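Local coordinates for protein transcriptional regulator AcuR (Rhodobacter sphaeroides 2.4.1, PDB 3BRU) that represses transcription of its own operon as a TetR-family regulator, probably by binding two operator sequences in the promoter, at residues 91-96 with 156-161; 183-188 with 206-211. All blocks are in the same frame, centred on the assembly; numbering follows the deposited sequence.

Contact 1 (91-96 with 156-161)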
ATOM      1  N   ARG A  91     -20.897   0.290  -6.459  1.00 21.07           N
ATOM      2  CA  ARG A  91     -21.848   1.385  -6.745  1.00 23.15           C
ATOM      3  C   ARG A  91     -21.193   2.743  -6.983  1.00 23.91           C
ATOM      4  O   ARG A  91     -21.719   3.589  -7.712  1.00 24.89           O
ATOM      5  CB  ARG A  91     -22.933   1.494  -5.648  1.00 22.72           C
ATOM      6  CG  ARG A  91     -23.831   0.275  -5.646  1.00 23.50           C
ATOM      7  CD  ARG A  91     -25.238   0.563  -5.173  1.00 26.02           C
ATOM      8  NE  ARG A  91     -25.998  -0.680  -5.123  1.00 27.27           N
ATOM      9  CZ  ARG A  91     -26.170  -1.419  -4.024  1.00 29.80           C
ATOM     10  NH1 ARG A  91     -26.872  -2.555  -4.106  1.00 28.88           N
ATOM     11  NH2 ARG A  91     -25.657  -1.031  -2.848  1.00 27.43           N
ATOM     12  N   LEU A  92     -20.056   2.971  -6.349  1.00 24.75           N
ATOM     13  CA  LEU A  92     -19.334   4.184  -6.590  1.00 25.81           C
ATOM     14  C   LEU A  92     -18.662   4.146  -7.980  1.00 25.68           C
ATOM     15  O   LEU A  92     -18.698   5.134  -8.710  1.00 25.91           O
ATOM     16  CB  LEU A  92     -18.397   4.464  -5.416  1.00 26.77           C
ATOM     17  CG  LEU A  92     -17.040   5.152  -5.546  1.00 30.62           C
ATOM     18  CD1 LEU A  92     -16.714   6.027  -4.328  1.00 34.06           C
ATOM     19  CD2 LEU A  92     -16.028   4.014  -5.651  1.00 35.97           C
ATOM     20  N   LEU A  93     -18.101   2.999  -8.351  1.00 25.50           N
ATOM     21  CA  LEU A  93     -17.592   2.776  -9.699  1.00 24.97           C
ATOM     22  C   LEU A  93     -18.681   2.870 -10.769  1.00 25.31           C
ATOM     23  O   LEU A  93     -18.408   3.294 -11.886  1.00 25.87           O
ATOM     24  CB  LEU A  93     -16.886   1.405  -9.802  1.00 24.55           C
ATOM     25  CG  LEU A  93     -15.471   1.207  -9.233  1.00 24.42           C
ATOM     26  CD1 LEU A  93     -14.972  -0.227  -9.433  1.00 23.33           C
ATOM     27  CD2 LEU A  93     -14.472   2.189  -9.834  1.00 23.77           C
ATOM     28  N   ASP A  94     -19.894   2.433 -10.451  1.00 25.39           N
ATOM     29  CA  ASP A  94     -21.008   2.484 -11.391  1.00 26.24           C
ATOM     30  C   ASP A  94     -21.290   3.922 -11.789  1.00 26.46           C
ATOM     31  O   ASP A  94     -21.574   4.207 -12.954  1.00 25.62           O
ATOM     32  CB  ASP A  94     -22.275   1.907 -10.765  1.00 25.65           C
ATOM     33  CG  ASP A  94     -22.265   0.384 -10.719  1.00 29.52           C
ATOM     34  OD1 ASP A  94     -21.387  -0.243 -11.373  1.00 33.28           O
ATOM     35  OD2 ASP A  94     -23.127  -0.203 -10.021  1.00 32.10           O
ATOM     36  N   GLN A  95     -21.210   4.816 -10.800  1.00 27.05           N
ATOM     37  CA  GLN A  95     -21.505   6.237 -10.996  1.00 27.92           C
ATOM     38  C   GLN A  95     -20.538   6.832 -12.017  1.00 27.83           C
ATOM     39  O   GLN A  95     -20.967   7.544 -12.934  1.00 27.66           O
ATOM     40  CB  GLN A  95     -21.448   6.998  -9.673  1.00 28.09           C
ATOM     41  CG  GLN A  95     -22.730   7.628  -9.351  1.00 31.92           C
ATOM     42  CD  GLN A  95     -22.727   8.408  -8.040  1.00 36.67           C
ATOM     43  OE1 GLN A  95     -23.049   9.588  -8.020  1.00 38.45           O
ATOM     44  NE2 GLN A  95     -22.402   7.744  -6.944  1.00 37.34           N
ATOM     45  N   ALA A  96     -19.252   6.501 -11.860  1.00 26.80           N
ATOM     46  CA  ALA A  96     -18.197   7.006 -12.719  1.00 26.75           C
ATOM     47  C   ALA A  96     -18.132   6.222 -14.042  1.00 27.35           C
ATOM     48  O   ALA A  96     -18.400   6.780 -15.122  1.00 27.36           O
ATOM     49  CB  ALA A  96     -16.861   6.988 -11.990  1.00 25.74           C
ATOM     50  N   GLN A 156      -9.996  -4.171 -11.581  1.00 20.57           N
ATOM     51  CA  GLN A 156      -9.113  -4.187 -12.738  1.00 21.17           C
ATOM     52  C   GLN A 156      -9.831  -4.550 -14.036  1.00 21.55           C
ATOM     53  O   GLN A 156      -9.596  -3.928 -15.053  1.00 21.57           O
ATOM     54  CB  GLN A 156      -7.940  -5.159 -12.490  1.00 20.92           C
ATOM     55  CG  GLN A 156      -6.862  -4.598 -11.582  1.00 19.84           C
ATOM     56  CD  GLN A 156      -5.779  -5.608 -11.186  1.00 21.35           C
ATOM     57  OE1 GLN A 156      -4.997  -5.335 -10.277  1.00 21.94           O
ATOM     58  NE2 GLN A 156      -5.741  -6.777 -11.844  1.00 20.42           N
ATOM     59  N   ARG A 157     -10.708  -5.542 -13.997  1.00 22.13           N
ATOM     60  CA  ARG A 157     -11.523  -5.914 -15.170  1.00 24.21           C
ATOM     61  C   ARG A 157     -12.450  -4.774 -15.626  1.00 24.06           C
ATOM     62  O   ARG A 157     -12.677  -4.580 -16.831  1.00 24.07           O
ATOM     63  CB  ARG A 157     -12.404  -7.115 -14.843  1.00 23.53           C
ATOM     64  CG  ARG A 157     -11.958  -8.389 -15.425  1.00 27.92           C
ATOM     65  CD  ARG A 157     -12.957  -9.541 -15.105  1.00 28.28           C
ATOM     66  NE  ARG A 157     -12.760 -10.062 -13.749  1.00 33.75           N
ATOM     67  CZ  ARG A 157     -13.651  -9.957 -12.764  1.00 36.07           C
ATOM     68  NH1 ARG A 157     -14.856  -9.376 -12.961  1.00 36.32           N
ATOM     69  NH2 ARG A 157     -13.332 -10.441 -11.572  1.00 36.55           N
ATOM     70  N   ARG A 158     -13.022  -4.040 -14.675  1.00 23.65           N
ATOM     71  CA  ARG A 158     -13.914  -2.936 -15.044  1.00 23.85           C
ATOM     72  C   ARG A 158     -13.112  -1.806 -15.699  1.00 23.87           C
ATOM     73  O   ARG A 158     -13.562  -1.190 -16.657  1.00 24.17           O
ATOM     74  CB  ARG A 158     -14.686  -2.421 -13.831  1.00 23.40           C
ATOM     75  CG  ARG A 158     -15.640  -3.442 -13.252  1.00 24.31           C
ATOM     76  CD  ARG A 158     -16.490  -2.806 -12.150  1.00 27.09           C
ATOM     77  NE  ARG A 158     -17.449  -1.846 -12.699  1.00 26.12           N
ATOM     78  CZ  ARG A 158     -18.467  -1.303 -12.022  1.00 25.73           C
ATOM     79  NH1 ARG A 158     -18.680  -1.606 -10.735  1.00 22.76           N
ATOM     80  NH2 ARG A 158     -19.285  -0.464 -12.649  1.00 22.13           N
ATOM     81  N   THR A 159     -11.903  -1.588 -15.183  1.00 23.64           N
ATOM     82  CA  THR A 159     -11.005  -0.526 -15.617  1.00 22.81           C
ATOM     83  C   THR A 159     -10.394  -0.806 -16.998  1.00 22.83           C
ATOM     84  O   THR A 159     -10.321   0.104 -17.813  1.00 23.43           O
ATOM     85  CB  THR A 159      -9.940  -0.281 -14.537  1.00 22.16           C
ATOM     86  OG1 THR A 159     -10.625  -0.096 -13.300  1.00 23.50           O
ATOM     87  CG2 THR A 159      -9.083   0.948 -14.810  1.00 20.19           C
ATOM     88  N   ALA A 160      -9.985  -2.047 -17.253  1.00 22.69           N
ATOM     89  CA  ALA A 160      -9.512  -2.461 -18.575  1.00 23.00           C
ATOM     90  C   ALA A 160     -10.601  -2.276 -19.620  1.00 23.33           C
ATOM     91  O   ALA A 160     -10.332  -1.834 -20.726  1.00 24.00           O
ATOM     92  CB  ALA A 160      -9.048  -3.879 -18.552  1.00 21.25           C
ATOM     93  N   GLN A 161     -11.835  -2.590 -19.260  1.00 24.58           N
ATOM     94  CA  GLN A 161     -12.964  -2.386 -20.172  1.00 26.22           C
ATOM     95  C   GLN A 161     -13.106  -0.886 -20.487  1.00 25.97           C
ATOM     96  O   GLN A 161     -13.277  -0.515 -21.634  1.00 25.94           O
ATOM     97  CB  GLN A 161     -14.236  -2.970 -19.592  1.00 26.29           C
ATOM     98  CG  GLN A 161     -15.448  -2.882 -20.505  1.00 31.34           C
ATOM     99  CD  GLN A 161     -16.769  -2.954 -19.717  1.00 37.91           C
ATOM    100  OE1 GLN A 161     -16.784  -3.254 -18.504  1.00 41.08           O
ATOM    101  NE2 GLN A 161     -17.885  -2.672 -20.401  1.00 40.83           N
TER
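A salt bridge between two helices of the all-helical TetR-type regulator, Asp94 on helix 74-97 and Arg158 on helix 143-167, carries this contact, with Leu93 lying against the same arginine. The CA atoms of Leu93 and Arg158 are 8.6 Å apart, an interval that the long arginine spans. Arg158 starts out with CG beside its backbone N, runs extended through chi2, and then bends at chi3 (70°), which swings the guanidinium onto the turn that holds Leu93 and Asp94. NH2 of Arg158 lies 2.5 Å from OD1 of Asp94 in the salt bridge, an approach so close that its exact length is doubtful, whereas the bond from Arg158 NH1 to the same OD1 is weak at 3.1 Å, its N-H...O angle being only 123°. Both nitrogens converge on OD1, and the carboxylate and guanidinium planes are turned 53° apart, so the pairing is neither two-oxygen nor coplanar.

Helix 74-97 leads from the predicted helix-turn-helix into the helical bundle, as in other TetR-family proteins. Here Leu93 points its CB at Arg158 and lies over one face of the guanidinium, toward its rim, CB resting 3.6 Å from NH1, while Leu93 CD1 meets the aliphatic CD of Arg158 at 4.0 Å. Beyond the two segments, Arg158 NH1 also hydrogen-bonds to the backbone O of Ala90, one turn before Asp94, and Leu93 packs on Phe111 of helix 104-120. A leucine in place of Arg158 would probably leave the Asp94 carboxylate without its cationic mate and the Ala90 carbonyl without this donor.

Contact 2 (183-188 with 206-211)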
ATOM      1  N   GLU A 183      -4.023  -2.760 -14.423  1.00 21.98           N
ATOM      2  CA  GLU A 183      -3.338  -3.304 -13.302  1.00 22.15           C
ATOM      3  C   GLU A 183      -2.397  -2.254 -12.735  1.00 21.04           C
ATOM      4  O   GLU A 183      -2.344  -2.072 -11.518  1.00 21.30           O
ATOM      5  CB  GLU A 183      -2.579  -4.590 -13.653  1.00 22.37           C
ATOM      6  CG  GLU A 183      -1.971  -5.218 -12.394  1.00 24.15           C
ATOM      7  CD  GLU A 183      -1.175  -6.480 -12.650  1.00 25.90           C
ATOM      8  OE1 GLU A 183      -0.906  -6.787 -13.837  1.00 32.76           O
ATOM      9  OE2 GLU A 183      -0.798  -7.155 -11.662  1.00 27.89           O
ATOM     10  N   ALA A 184      -1.644  -1.572 -13.595  1.00 19.77           N
ATOM     11  CA  ALA A 184      -0.780  -0.508 -13.098  1.00 18.98           C
ATOM     12  C   ALA A 184      -1.579   0.607 -12.408  1.00 18.91           C
ATOM     13  O   ALA A 184      -1.149   1.054 -11.357  1.00 19.28           O
ATOM     14  CB  ALA A 184       0.110   0.049 -14.179  1.00 18.22           C
ATOM     15  N   PHE A 185      -2.743   1.022 -12.956  1.00 19.14           N
ATOM     16  CA  PHE A 185      -3.633   1.967 -12.247  1.00 18.55           C
ATOM     17  C   PHE A 185      -3.973   1.532 -10.802  1.00 18.64           C
ATOM     18  O   PHE A 185      -3.816   2.325  -9.876  1.00 18.49           O
ATOM     19  CB  PHE A 185      -4.953   2.277 -12.996  1.00 18.59           C
ATOM     20  CG  PHE A 185      -5.832   3.281 -12.264  1.00 17.61           C
ATOM     21  CD1 PHE A 185      -5.639   4.645 -12.439  1.00 19.27           C
ATOM     22  CD2 PHE A 185      -6.781   2.868 -11.336  1.00 17.74           C
ATOM     23  CE1 PHE A 185      -6.418   5.586 -11.731  1.00 18.38           C
ATOM     24  CE2 PHE A 185      -7.550   3.799 -10.614  1.00 17.81           C
ATOM     25  CZ  PHE A 185      -7.369   5.165 -10.823  1.00 16.74           C
ATOM     26  N   TRP A 186      -4.444   0.299 -10.616  1.00 18.63           N
ATOM     27  CA  TRP A 186      -4.851  -0.163  -9.279  1.00 19.19           C
ATOM     28  C   TRP A 186      -3.690  -0.385  -8.299  1.00 19.65           C
ATOM     29  O   TRP A 186      -3.836  -0.111  -7.079  1.00 20.03           O
ATOM     30  CB  TRP A 186      -5.837  -1.357  -9.353  1.00 19.53           C
ATOM     31  CG  TRP A 186      -7.197  -0.834  -9.775  1.00 19.78           C
ATOM     32  CD1 TRP A 186      -7.723  -0.849 -11.029  1.00 20.07           C
ATOM     33  CD2 TRP A 186      -8.133  -0.116  -8.949  1.00 19.84           C
ATOM     34  NE1 TRP A 186      -8.947  -0.190 -11.042  1.00 22.86           N
ATOM     35  CE2 TRP A 186      -9.216   0.267  -9.778  1.00 22.39           C
ATOM     36  CE3 TRP A 186      -8.159   0.238  -7.582  1.00 21.59           C
ATOM     37  CZ2 TRP A 186     -10.336   0.958  -9.285  1.00 19.46           C
ATOM     38  CZ3 TRP A 186      -9.260   0.949  -7.096  1.00 21.07           C
ATOM     39  CH2 TRP A 186     -10.332   1.293  -7.947  1.00 19.37           C
ATOM     40  N   ILE A 187      -2.542  -0.844  -8.819  1.00 19.58           N
ATOM     41  CA  ILE A 187      -1.291  -0.884  -8.029  1.00 19.05           C
ATOM     42  C   ILE A 187      -0.964   0.544  -7.515  1.00 19.29           C
ATOM     43  O   ILE A 187      -0.748   0.757  -6.329  1.00 19.46           O
ATOM     44  CB  ILE A 187      -0.058  -1.405  -8.855  1.00 19.31           C
ATOM     45  CG1 ILE A 187      -0.140  -2.908  -9.180  1.00 19.13           C
ATOM     46  CG2 ILE A 187       1.272  -1.001  -8.170  1.00 17.33           C
ATOM     47  CD1 ILE A 187       0.917  -3.385 -10.196  1.00 16.83           C
ATOM     48  N   GLY A 188      -0.946   1.514  -8.415  1.00 19.17           N
ATOM     49  CA  GLY A 188      -0.542   2.866  -8.054  1.00 19.22           C
ATOM     50  C   GLY A 188      -1.534   3.610  -7.192  1.00 19.05           C
ATOM     51  O   GLY A 188      -1.141   4.321  -6.246  1.00 19.07           O
ATOM     52  N   HIS A 206      -2.976  13.523  -6.096  1.00 22.74           N
ATOM     53  CA  HIS A 206      -2.846  14.391  -7.253  1.00 24.73           C
ATOM     54  C   HIS A 206      -1.557  14.051  -7.987  1.00 25.36           C
ATOM     55  O   HIS A 206      -1.484  14.036  -9.225  1.00 25.91           O
ATOM     56  CB  HIS A 206      -2.815  15.870  -6.849  1.00 25.01           C
ATOM     57  CG  HIS A 206      -4.004  16.324  -6.050  1.00 28.78           C
ATOM     58  ND1 HIS A 206      -3.956  17.420  -5.207  1.00 31.91           N
ATOM     59  CD2 HIS A 206      -5.269  15.848  -5.972  1.00 28.13           C
ATOM     60  CE1 HIS A 206      -5.144  17.606  -4.660  1.00 30.50           C
ATOM     61  NE2 HIS A 206      -5.950  16.652  -5.089  1.00 29.83           N
ATOM     62  N   SER A 207      -0.535  13.779  -7.200  1.00 25.81           N
ATOM     63  CA  SER A 207       0.778  13.426  -7.706  1.00 26.11           C
ATOM     64  C   SER A 207       0.721  12.142  -8.525  1.00 25.47           C
ATOM     65  O   SER A 207       1.239  12.091  -9.641  1.00 25.99           O
ATOM     66  CB  SER A 207       1.748  13.258  -6.553  1.00 25.44           C
ATOM     67  OG  SER A 207       3.034  13.205  -7.099  1.00 30.19           O
ATOM     68  N   PHE A 208       0.076  11.119  -7.978  1.00 25.03           N
ATOM     69  CA  PHE A 208      -0.134   9.883  -8.726  1.00 24.59           C
ATOM     70  C   PHE A 208      -0.909  10.069 -10.066  1.00 24.61           C
ATOM     71  O   PHE A 208      -0.479   9.576 -11.102  1.00 24.40           O
ATOM     72  CB  PHE A 208      -0.790   8.782  -7.870  1.00 23.42           C
ATOM     73  CG  PHE A 208      -1.355   7.662  -8.708  1.00 22.12           C
ATOM     74  CD1 PHE A 208      -0.497   6.763  -9.358  1.00 18.13           C
ATOM     75  CD2 PHE A 208      -2.731   7.567  -8.927  1.00 21.33           C
ATOM     76  CE1 PHE A 208      -0.992   5.766 -10.180  1.00 18.13           C
ATOM     77  CE2 PHE A 208      -3.246   6.558  -9.763  1.00 23.17           C
ATOM     78  CZ  PHE A 208      -2.365   5.643 -10.380  1.00 21.35           C
ATOM     79  N   THR A 209      -2.044  10.765 -10.042  1.00 24.75           N
ATOM     80  CA  THR A 209      -2.899  10.854 -11.238  1.00 24.81           C
ATOM     81  C   THR A 209      -2.330  11.785 -12.301  1.00 25.21           C
ATOM     82  O   THR A 209      -2.484  11.553 -13.506  1.00 24.54           O
ATOM     83  CB  THR A 209      -4.390  11.259 -10.895  1.00 24.98           C
ATOM     84  OG1 THR A 209      -4.424  12.540 -10.270  1.00 24.73           O
ATOM     85  CG2 THR A 209      -5.049  10.235  -9.978  1.00 23.13           C
ATOM     86  N   ARG A 210      -1.675  12.844 -11.837  1.00 25.58           N
ATOM     87  CA  ARG A 210      -0.984  13.763 -12.704  1.00 27.10           C
ATOM     88  C   ARG A 210       0.049  13.005 -13.533  1.00 26.30           C
ATOM     89  O   ARG A 210       0.122  13.149 -14.742  1.00 26.24           O
ATOM     90  CB  ARG A 210      -0.313  14.827 -11.852  1.00 26.80           C
ATOM     91  CG  ARG A 210       0.146  16.051 -12.609  1.00 30.56           C
ATOM     92  CD  ARG A 210       0.484  17.249 -11.659  1.00 31.42           C
ATOM     93  NE  ARG A 210      -0.672  17.741 -10.878  1.00 36.76           N
ATOM     94  CZ  ARG A 210      -0.767  17.752  -9.539  1.00 37.61           C
ATOM     95  NH1 ARG A 210       0.238  17.305  -8.762  1.00 37.56           N
ATOM     96  NH2 ARG A 210      -1.881  18.225  -8.973  1.00 37.38           N
ATOM     97  N   THR A 211       0.838  12.168 -12.872  1.00 26.66           N
ATOM     98  CA  THR A 211       1.904  11.408 -13.543  1.00 25.79           C
ATOM     99  C   THR A 211       1.353  10.244 -14.377  1.00 25.27           C
ATOM    100  O   THR A 211       1.767  10.056 -15.509  1.00 25.10           O
ATOM    101  CB  THR A 211       3.005  11.039 -12.537  1.00 25.75           C
ATOM    102  OG1 THR A 211       3.543  12.266 -12.013  1.00 27.31           O
ATOM    103  CG2 THR A 211       4.126  10.230 -13.171  1.00 24.01           C
TER
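Ring-on-backbone packing comes first: Phe208 of helix 203-212 lays one face of its ring over Gly188 of helix 178-199. Its CE1 is 3.6 Å from Gly188 CA, and the carbonyl carbon of Gly188 sits above the same face toward the rim. With CG anti to the backbone N (chi1 164°), Phe208 points its ring toward helix 178-199. No side chain intervenes, and the CA atoms of Gly188 and Phe208 come within 7.1 Å; there is little room for a side chain at Gly188 with the ring where it is.

The aromatic pairing is oblique. The Phe185 and Phe208 rings have centroids 5.7 Å apart and planes inclined at 59°, and they touch where CE1 of Phe185 meets CE2 of Phe208 at 3.9 Å. Phe208 CZ also approaches the backbone O of Phe185 at 3.7 Å.

Around this pair, Trp189 meets the Phe185 ring and also touches Phe208, while Leu108, Phe111 and Thr112 of helix 104-120 pack on Phe185. No hydrogen bond passes between the two segments, and all three touching residues are buried; the chemistry therefore implies that these C-terminal helices are held together here by apolar and ring-on-backbone packing.

Contacts 1 and 2, whose centres are 15 Å apart, follow one another along the chain and meet through consecutive helices 143-167 and 178-199. The polar tie between them is a probable hydrogen bond of 2.8 Å between Thr159 OG1 and Trp186 NE1. Gln156 adds packing, its CG lying 3.9 Å from Trp186 CD1. Phe111 of helix 104-120 touches both Leu93 of contact 1 and Phe185 of contact 2, forming a second bridge. Contact 2 lies beside the dimer interface, where Glu183 hydrogen-bonds to Ser207 of the second subunit. Contact 1 reaches that subunit only through Gln156, which hydrogen-bonds to its Arg195; the salt bridge is well away, on the far side of helix 143-167.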